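PDB 3EFE: ThiJ/pfpI family protein from Bacillus anthracis, which probably serves as a DJ-1/PfpI-type enzyme or chaperone of the class I glutamine amidotransferase-like clan, although its actual substrate or client is not established. Local coordinates for residues A8-F13 and L77-G82; A109-A114 and V162-I167. All blocks are in the same frame, centred on the assembly; numbering follows the deposited sequence.

Contact 1 of 2, residues A8-F13 and L77-G82; sequences AFLYVF and LLILPG
Leu-10 and Ile-79 cross obliquely on the same face of the sheet as Ala-8 and Leu-77, with the branch methyl CD1 of Leu-10 only 3.4 Å from CG2 of Ile-79, a tight fit. Leu-10 carries its CG anti to the backbone N (chi1 175°), which, together with chi2, brings CD1 over CB and CG2 of Ile-79. On the other face, Leu-78 lays CD1 against CB of Phe-9 at 3.7 Å, while the far end of the Phe-9 ring turns off from strand 77-80, its CD2 still beside Leu-77 O. Between the faces runs a parallel ladder: Phe-9 N gives to Leu-77 O at 2.6 Å, Ile-79 N to Phe-9 O in a nearly straight bond (174°), and Tyr-11 N to Ile-79 O at 3.1 Å. Such side-by-side parallel strands form the middle of the Rossmann-like alpha/beta sandwich of the DJ-1/PfpI family. The ladder ends at Pro-81, which has no N-H to offer and instead sets CD 3.4 Å from Tyr-11 O. Past that point Phe-13 takes over. Its CG sits between the backbone N and the carbonyl carbon (chi1 54°), swinging the ring back so that Phe-13 CE2 lies 3.7 Å from Pro-81 CG. Pro-81 O meets the edge of the Phe-13 ring in its plane, 3.3 Å from Phe-13 CZ, and also accepts a hydrogen bond from Trp-86 NE1. Trp-86 and His-91 each pack edge-to-face with Phe-13, and Glu-20 OE1 takes the Gly-82 N-H. Tyr-21 and Ile-25 of helix 18-30 cover the Leu-10/Ile-79 face, where Leu-59 of the second subunit also packs on Leu-10.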
loop_
_atom_site.group_PDB
_atom_site.type_symbol
_atom_site.label_atom_id
_atom_site.label_comp_id
_atom_site.label_asym_id
_atom_site.label_seq_id
_atom_site.Cartn_x
_atom_site.Cartn_y
_atom_site.Cartn_z
ATOM N N ALA D 8 3.779 -17.954 0.390
ATOM C CA ALA D 8 4.221 -16.589 0.326
ATOM C C ALA D 8 4.266 -16.100 1.746
ATOM O O ALA D 8 3.331 -16.231 2.467
ATOM C CB ALA D 8 3.314 -15.726 -0.527
ATOM N N PHE D 9 5.432 -15.614 2.131
ATOM C CA PHE D 9 5.671 -15.036 3.467
ATOM C C PHE D 9 5.888 -13.552 3.387
ATOM O O PHE D 9 6.596 -13.090 2.513
ATOM C CB PHE D 9 6.890 -15.686 4.105
ATOM C CG PHE D 9 6.694 -17.153 4.371
ATOM C CD1 PHE D 9 5.854 -17.574 5.395
ATOM C CD2 PHE D 9 7.322 -18.084 3.604
ATOM C CE1 PHE D 9 5.670 -18.876 5.668
ATOM C CE2 PHE D 9 7.122 -19.470 3.853
ATOM C CZ PHE D 9 6.271 -19.833 4.913
ATOM N N LEU D 10 5.253 -12.795 4.284
ATOM C CA LEU D 10 5.630 -11.406 4.448
ATOM C C LEU D 10 6.212 -11.247 5.827
ATOM O O LEU D 10 5.534 -11.391 6.854
ATOM C CB LEU D 10 4.404 -10.511 4.261
ATOM C CG LEU D 10 4.596 -9.012 4.515
ATOM C CD1 LEU D 10 5.406 -8.343 3.364
ATOM C CD2 LEU D 10 3.262 -8.328 4.873
ATOM N N TYR D 11 7.462 -10.868 5.884
ATOM C CA TYR D 11 8.064 -10.458 7.176
ATOM C C TYR D 11 7.461 -9.170 7.710
ATOM O O TYR D 11 7.520 -8.105 7.048
ATOM C CB TYR D 11 9.582 -10.398 7.017
ATOM C CG TYR D 11 10.339 -10.100 8.290
ATOM C CD1 TYR D 11 10.281 -10.962 9.393
ATOM C CD2 TYR D 11 11.143 -8.969 8.377
ATOM C CE1 TYR D 11 11.003 -10.664 10.564
ATOM C CE2 TYR D 11 11.869 -8.694 9.497
ATOM C CZ TYR D 11 11.782 -9.530 10.605
ATOM O OH TYR D 11 12.506 -9.187 11.742
ATOM N N VAL D 12 6.875 -9.276 8.902
ATOM C CA VAL D 12 6.200 -8.148 9.593
ATOM C C VAL D 12 6.985 -7.691 10.840
ATOM O O VAL D 12 7.417 -8.512 11.646
ATOM C CB VAL D 12 4.621 -8.458 9.892
ATOM C CG1 VAL D 12 3.900 -8.719 8.565
ATOM C CG2 VAL D 12 4.426 -9.580 10.842
ATOM N N PHE D 13 7.196 -6.373 10.943
ATOM C CA PHE D 13 8.018 -5.719 12.011
ATOM C C PHE D 13 7.570 -4.307 12.248
ATOM O O PHE D 13 7.040 -3.661 11.350
ATOM C CB PHE D 13 9.515 -5.708 11.718
ATOM C CG PHE D 13 9.880 -5.118 10.380
ATOM C CD1 PHE D 13 10.341 -3.834 10.290
ATOM C CD2 PHE D 13 9.760 -5.881 9.209
ATOM C CE1 PHE D 13 10.656 -3.303 9.094
ATOM C CE2 PHE D 13 10.058 -5.357 7.996
ATOM C CZ PHE D 13 10.515 -4.063 7.927
ATOM N N LEU D 77 7.985 -17.928 -1.483
ATOM C CA LEU D 77 8.203 -16.466 -1.639
ATOM C C LEU D 77 8.347 -15.830 -0.274
ATOM O O LEU D 77 7.477 -16.023 0.600
ATOM C CB LEU D 77 7.080 -15.751 -2.466
ATOM C CG LEU D 77 7.100 -14.167 -2.543
ATOM C CD1 LEU D 77 8.249 -13.569 -3.437
ATOM C CD2 LEU D 77 5.681 -13.653 -3.004
ATOM N N LEU D 78 9.434 -15.070 -0.112
ATOM C CA LEU D 78 9.646 -14.216 1.089
ATOM C C LEU D 78 9.751 -12.735 0.740
ATOM O O LEU D 78 10.691 -12.335 0.115
ATOM C CB LEU D 78 10.909 -14.609 1.840
ATOM C CG LEU D 78 11.241 -13.846 3.134
ATOM C CD1 LEU D 78 10.183 -13.986 4.226
ATOM C CD2 LEU D 78 12.655 -14.267 3.633
ATOM N N ILE D 79 8.729 -11.951 1.149
ATOM C CA ILE D 79 8.686 -10.486 0.990
ATOM C C ILE D 79 9.359 -9.724 2.204
ATOM O O ILE D 79 8.966 -9.867 3.398
ATOM C CB ILE D 79 7.222 -9.947 0.779
ATOM C CG1 ILE D 79 6.555 -10.688 -0.360
ATOM C CG2 ILE D 79 7.197 -8.400 0.532
ATOM C CD1 ILE D 79 5.003 -10.750 -0.299
ATOM N N LEU D 80 10.351 -8.905 1.882
ATOM C CA LEU D 80 10.926 -8.022 2.895
ATOM C C LEU D 80 10.650 -6.554 2.567
ATOM O O LEU D 80 11.267 -5.979 1.686
ATOM C CB LEU D 80 12.405 -8.269 3.080
ATOM C CG LEU D 80 12.851 -9.733 2.957
ATOM C CD1 LEU D 80 14.366 -9.708 2.621
ATOM C CD2 LEU D 80 12.450 -10.546 4.198
ATOM N N PRO D 81 9.740 -5.930 3.326
ATOM C CA PRO D 81 9.457 -4.518 3.212
ATOM C C PRO D 81 10.538 -3.631 3.855
ATOM O O PRO D 81 11.322 -4.107 4.684
ATOM C CB PRO D 81 8.151 -4.348 3.983
ATOM C CG PRO D 81 8.063 -5.469 4.823
ATOM C CD PRO D 81 8.961 -6.563 4.371
ATOM N N GLY D 82 10.588 -2.370 3.412
ATOM C CA GLY D 82 11.265 -1.326 4.111
ATOM C C GLY D 82 10.704 -1.027 5.478
ATOM O O GLY D 82 9.588 -1.470 5.857
#

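Contact 2 of 2, residues A109-A114 and V162-I167; sequences AAICGA and VTASGI
Cys-112 lays its CB against the backbone of Gly-166, 3.6 Å from CA; with no side chain at Gly-166, SG can also come alongside that CA, at 3.9 Å. Ile-111 points to the face it shares with Ala-109, Val-162 and Ala-164. Its CG1 is anti to the backbone N (chi1 -177°), a rotation that helps carry Ile-111 CD1 across to Ser-165 O at 3.4 Å and to Ala-164 CB at 4.1 Å. Ala-110 and Thr-163 lie side by side on the other face, Ala-110 CB 4.3 Å from Thr-163 CG2, while Thr-163 OG1 is held by the backbone N of Thr-130. Backbone hydrogen bonds of a parallel pair join the strands: Ala-110 N to Val-162 O, a weak one from Ala-164 N to Ala-110 O, and Cys-112 N to Ala-164 O at 3.0 Å. Just past the last strand residue, Cys-112 adopts phi 71° and psi -127°, a sharp strand-to-helix turn consistent with the nucleophile elbow of DJ-1/PfpI relatives, where a cysteine usually stands. Asn-132 OD1 steadies the facing loop by bonding both Ser-165 OG and Gly-166 N. Phe-172 of helix 169-179 covers Ile-111 and Ala-164, strand 77-80 flanks Ala-109 and Ala-110, and strand 155-158 borders Val-162 to Ala-164.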
loop_
_atom_site.group_PDB
_atom_site.type_symbol
_atom_site.label_atom_id
_atom_site.label_comp_id
_atom_site.label_asym_id
_atom_site.label_seq_id
_atom_site.Cartn_x
_atom_site.Cartn_y
_atom_site.Cartn_z
ATOM N N ALA D 109 12.239 -11.237 -2.075
ATOM C CA ALA D 109 11.823 -9.965 -2.655
ATOM C C ALA D 109 12.014 -8.938 -1.547
ATOM O O ALA D 109 11.284 -9.033 -0.537
ATOM C CB ALA D 109 10.350 -10.029 -3.071
ATOM N N ALA D 110 13.004 -8.026 -1.733
ATOM C CA ALA D 110 13.418 -6.965 -0.765
ATOM C C ALA D 110 13.176 -5.600 -1.352
ATOM O O ALA D 110 13.520 -5.337 -2.478
ATOM C CB ALA D 110 14.901 -7.066 -0.441
ATOM N N ILE D 111 12.589 -4.705 -0.602
ATOM C CA ILE D 111 12.269 -3.375 -1.132
ATOM C C ILE D 111 12.847 -2.408 -0.091
ATOM O O ILE D 111 12.812 -2.662 1.107
ATOM C CB ILE D 111 10.748 -3.163 -1.431
ATOM C CG1 ILE D 111 10.511 -1.798 -2.040
ATOM C CG2 ILE D 111 9.800 -3.418 -0.135
ATOM C CD1 ILE D 111 9.308 -1.700 -2.869
ATOM N N CYS D 112 13.502 -1.382 -0.595
ATOM C CA CYS D 112 13.809 -0.200 0.151
ATOM C C CYS D 112 14.887 -0.494 1.192
ATOM O O CYS D 112 15.889 -1.045 0.838
ATOM C CB CYS D 112 12.529 0.417 0.693
ATOM S SG CYS D 112 12.774 2.117 1.460
ATOM N N GLY D 113 14.696 -0.183 2.455
ATOM C CA GLY D 113 15.750 -0.471 3.444
ATOM C C GLY D 113 16.033 -1.947 3.643
ATOM O O GLY D 113 17.079 -2.279 4.145
ATOM N N ALA D 114 15.107 -2.863 3.269
ATOM C CA ALA D 114 15.455 -4.313 3.323
ATOM C C ALA D 114 16.639 -4.673 2.372
ATOM O O ALA D 114 17.433 -5.539 2.631
ATOM C CB ALA D 114 14.234 -5.170 3.085
ATOM N N VAL D 162 14.570 -10.463 -6.036
ATOM C CA VAL D 162 14.054 -9.208 -6.580
ATOM C C VAL D 162 14.351 -8.109 -5.536
ATOM O O VAL D 162 14.073 -8.267 -4.357
ATOM C CB VAL D 162 12.512 -9.308 -6.938
ATOM C CG1 VAL D 162 12.026 -8.023 -7.500
ATOM C CG2 VAL D 162 12.270 -10.448 -7.936
ATOM N N THR D 163 14.978 -7.030 -5.986
ATOM C CA THR D 163 15.203 -5.812 -5.165
ATOM C C THR D 163 14.532 -4.596 -5.853
ATOM O O THR D 163 14.345 -4.551 -7.079
ATOM C CB THR D 163 16.661 -5.526 -4.972
ATOM O OG1 THR D 163 17.292 -5.624 -6.245
ATOM C CG2 THR D 163 17.278 -6.482 -3.960
ATOM N N ALA D 164 14.182 -3.611 -5.059
ATOM C CA ALA D 164 13.565 -2.430 -5.628
ATOM C C ALA D 164 13.778 -1.242 -4.721
ATOM O O ALA D 164 13.943 -1.374 -3.517
ATOM C CB ALA D 164 12.033 -2.660 -5.829
ATOM N N SER D 165 13.692 -0.079 -5.306
ATOM C CA SER D 165 13.495 1.121 -4.549
ATOM C C SER D 165 12.118 1.210 -3.852
ATOM O O SER D 165 11.167 0.737 -4.402
ATOM C CB SER D 165 13.673 2.338 -5.470
ATOM O OG SER D 165 13.772 3.491 -4.681
ATOM N N GLY D 166 12.040 1.916 -2.697
ATOM C CA GLY D 166 10.838 2.199 -1.956
ATOM C C GLY D 166 9.821 3.039 -2.684
ATOM O O GLY D 166 8.579 2.883 -2.460
ATOM N N ILE D 167 10.297 3.837 -3.645
ATOM C CA ILE D 167 9.348 4.611 -4.440
ATOM C C ILE D 167 8.703 3.826 -5.581
ATOM O O ILE D 167 7.846 4.346 -6.265
ATOM C CB ILE D 167 9.919 5.949 -4.969
ATOM C CG1 ILE D 167 11.026 5.701 -6.012
ATOM C CG2 ILE D 167 10.444 6.810 -3.769
ATOM C CD1 ILE D 167 11.920 6.891 -6.175
#

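Contacts 1 and 2 are neighbouring pieces of one mostly parallel sheet, their centres about 11 Å apart, and they follow each other along the chain, 8-13 with 77-82 first and 109-114 with 162-167 afterwards. Across the sheet the strands run 8-11, 77-80, 107-111, 161-164, so the inner strand of each contact lies beside that of the other. Probable hydrogen bonds join them there: Ala-109 O lies 2.6 Å from Leu-80 N, and Leu-78 O lies 2.9 Å from Ala-109 N. Beyond the strands, Ala-114 CB packs on Pro-81 O. Both contacts thus release their loops at the C-terminal ends of the parallel strands, where this family usually forms its active-site pocket.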